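Local coordinates for protein endo-beta-1,4-glucanase (cellulase B) (Bacillus halodurans, PDB 4V2X) that hydrolyses beta-1,4-glucan chains, its family 46 carbohydrate-binding module contributing to the breakdown of xyloglucan and beta-1,3-1,4-glucans, at residues 508-512 with 525-529. Residues are numbered along the deposited sequence; the frame is centred on the assembly and turned at random.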
loop_
_atom_site.group_PDB
_atom_site.type_symbol
_atom_site.label_atom_id
_atom_site.label_comp_id
_atom_site.label_asym_id
_atom_site.label_seq_id
_atom_site.Cartn_x
_atom_site.Cartn_y
_atom_site.Cartn_z
ATOM N N THR A 508 10.143 -8.996 -43.066
ATOM C CA THR A 508 8.803 -8.633 -42.600
ATOM C C THR A 508 7.879 -8.333 -43.791
ATOM O O THR A 508 8.301 -8.362 -44.956
ATOM C CB THR A 508 8.868 -7.468 -41.571
ATOM O OG1 THR A 508 7.562 -7.189 -41.019
ATOM C CG2 THR A 508 9.480 -6.224 -42.199
ATOM N N MET A 509 6.609 -8.105 -43.484
ATOM C CA MET A 509 5.590 -7.887 -44.498
ATOM C C MET A 509 4.669 -6.773 -44.028
ATOM O O MET A 509 4.180 -6.812 -42.902
ATOM C CB MET A 509 4.768 -9.156 -44.722
ATOM C CG MET A 509 3.747 -9.030 -45.847
ATOM S SD MET A 509 2.443 -10.276 -45.815
ATOM C CE MET A 509 1.435 -9.699 -44.450
ATOM N N GLU A 510 4.446 -5.795 -44.900
ATOM C CA GLU A 510 3.445 -4.764 -44.669
ATOM C C GLU A 510 2.141 -5.121 -45.358
ATOM O O GLU A 510 2.142 -5.784 -46.395
ATOM C CB GLU A 510 3.914 -3.414 -45.214
ATOM C CG GLU A 510 5.125 -2.834 -44.523
ATOM C CD GLU A 510 5.484 -1.492 -45.097
ATOM O OE1 GLU A 510 4.877 -0.491 -44.673
ATOM O OE2 GLU A 510 6.363 -1.459 -45.986
ATOM N N ALA A 511 1.037 -4.663 -44.783
ATOM C CA ALA A 511 -0.289 -4.816 -45.383
ATOM C C ALA A 511 -1.075 -3.527 -45.174
ATOM O O ALA A 511 -1.291 -3.102 -44.034
ATOM C CB ALA A 511 -1.022 -6.007 -44.769
ATOM N N VAL A 512 -1.470 -2.896 -46.280
ATOM C CA VAL A 512 -2.272 -1.670 -46.238
ATOM C C VAL A 512 -3.421 -1.797 -47.226
ATOM O O VAL A 512 -3.286 -2.457 -48.255
ATOM C CB VAL A 512 -1.434 -0.409 -46.566
ATOM C CG1 VAL A 512 -0.247 -0.291 -45.619
ATOM C CG2 VAL A 512 -0.953 -0.417 -48.012
ATOM N N THR A 525 -0.009 -0.316 -37.055
ATOM C CA THR A 525 1.169 -0.369 -37.912
ATOM C C THR A 525 0.872 -1.128 -39.201
ATOM O O THR A 525 0.052 -2.049 -39.221
ATOM C CB THR A 525 2.369 -1.027 -37.188
ATOM O OG1 THR A 525 3.498 -1.080 -38.071
ATOM C CG2 THR A 525 2.037 -2.441 -36.704
ATOM N N SER A 526 1.553 -0.741 -40.278
ATOM C CA SER A 526 1.492 -1.478 -41.530
ATOM C C SER A 526 2.279 -2.788 -41.487
ATOM O O SER A 526 2.010 -3.668 -42.284
ATOM C CB SER A 526 2.051 -0.620 -42.669
ATOM O OG SER A 526 3.416 -0.312 -42.423
ATOM N N PHE A 527 3.264 -2.896 -40.590
ATOM C CA PHE A 527 4.127 -4.080 -40.541
ATOM C C PHE A 527 3.478 -5.159 -39.695
ATOM O O PHE A 527 3.315 -4.987 -38.485
ATOM C CB PHE A 527 5.488 -3.747 -39.939
ATOM C CG PHE A 527 6.353 -2.902 -40.822
ATOM C CD1 PHE A 527 7.209 -3.493 -41.734
ATOM C CD2 PHE A 527 6.316 -1.519 -40.740
ATOM C CE1 PHE A 527 8.022 -2.724 -42.546
ATOM C CE2 PHE A 527 7.128 -0.747 -41.555
ATOM C CZ PHE A 527 7.975 -1.354 -42.460
ATOM N N LYS A 528 3.102 -6.254 -40.338
ATOM C CA LYS A 528 2.413 -7.351 -39.657
ATOM C C LYS A 528 3.382 -8.219 -38.855
ATOM O O LYS A 528 4.608 -8.150 -39.024
ATOM C CB LYS A 528 1.647 -8.216 -40.662
ATOM C CG LYS A 528 0.620 -7.467 -41.499
ATOM C CD LYS A 528 -0.445 -6.765 -40.659
ATOM C CE LYS A 528 -0.174 -5.277 -40.473
ATOM N NZ LYS A 528 -1.223 -4.602 -39.653
ATOM N N GLU A 529 2.816 -9.031 -37.971
ATOM C CA GLU A 529 3.593 -9.836 -37.046
ATOM C C GLU A 529 4.076 -11.141 -37.693
ATOM O O GLU A 529 3.276 -11.949 -38.164
ATOM C CB GLU A 529 2.766 -10.132 -35.800
ATOM C CG GLU A 529 3.512 -10.998 -34.801
ATOM C CD GLU A 529 2.759 -11.251 -33.517
ATOM O OE1 GLU A 529 1.747 -10.572 -33.253
ATOM O OE2 GLU A 529 3.193 -12.149 -32.771
HETATM O O HOH W 1 7.100 -9.094 -39.291
#
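Residues 525-529 run antiparallel to strand 508-512 in a single beta bridge, where Glu-510 and Phe-527 form a non-hydrogen-bonded pair flanked by Lys-528 N to Met-509 O (2.8 Å) and Ala-511 N to Ser-526 O (2.9 Å). Within the pair the side chains run alongside each other. Glu-510 CG sits over one face of the Phe-527 ring, 3.6 Å from its centroid in a CH-pi contact, and the carboxylate is stacked nearly flat on the ring, their planes 8° apart. Ser-526 OG, lodged between its own backbone N and carbonyl carbon (chi1 62°), is aimed at the carboxylate and donates to the anti lone pair of Glu-510 OE1 (2.7 Å); with OE2 bonded to His-563, both carboxylate oxygens are held, which fixes the rotation of the group. Thr-508 CG2 meets the ring edge 3.6 Å from Phe-527 CD1, and a water bridges Thr-508 OG1 to Lys-528 O.

Strand 506-513 ends the antiparallel sheet of the carbohydrate-binding module, and the loop extends its margin. The same loop faces the catalytic module, Phe-527 bonding through its backbone to Ala-284 and Glu-529 forming a salt bridge with Lys-327.

Among the buried groups, Met-509 CE lies 3.8 Å from Lys-528 CG, with Ala-511 CB beside the same methylene. Bends at chi2 and chi3 turn the lysine back on its own loop, where NZ reaches the carbonyls of Thr-525, Ala-519 and Pro-521. Thr-525 OG1 accepts from Phe-527 N (3.1 Å), an ST turn leading into the bridge.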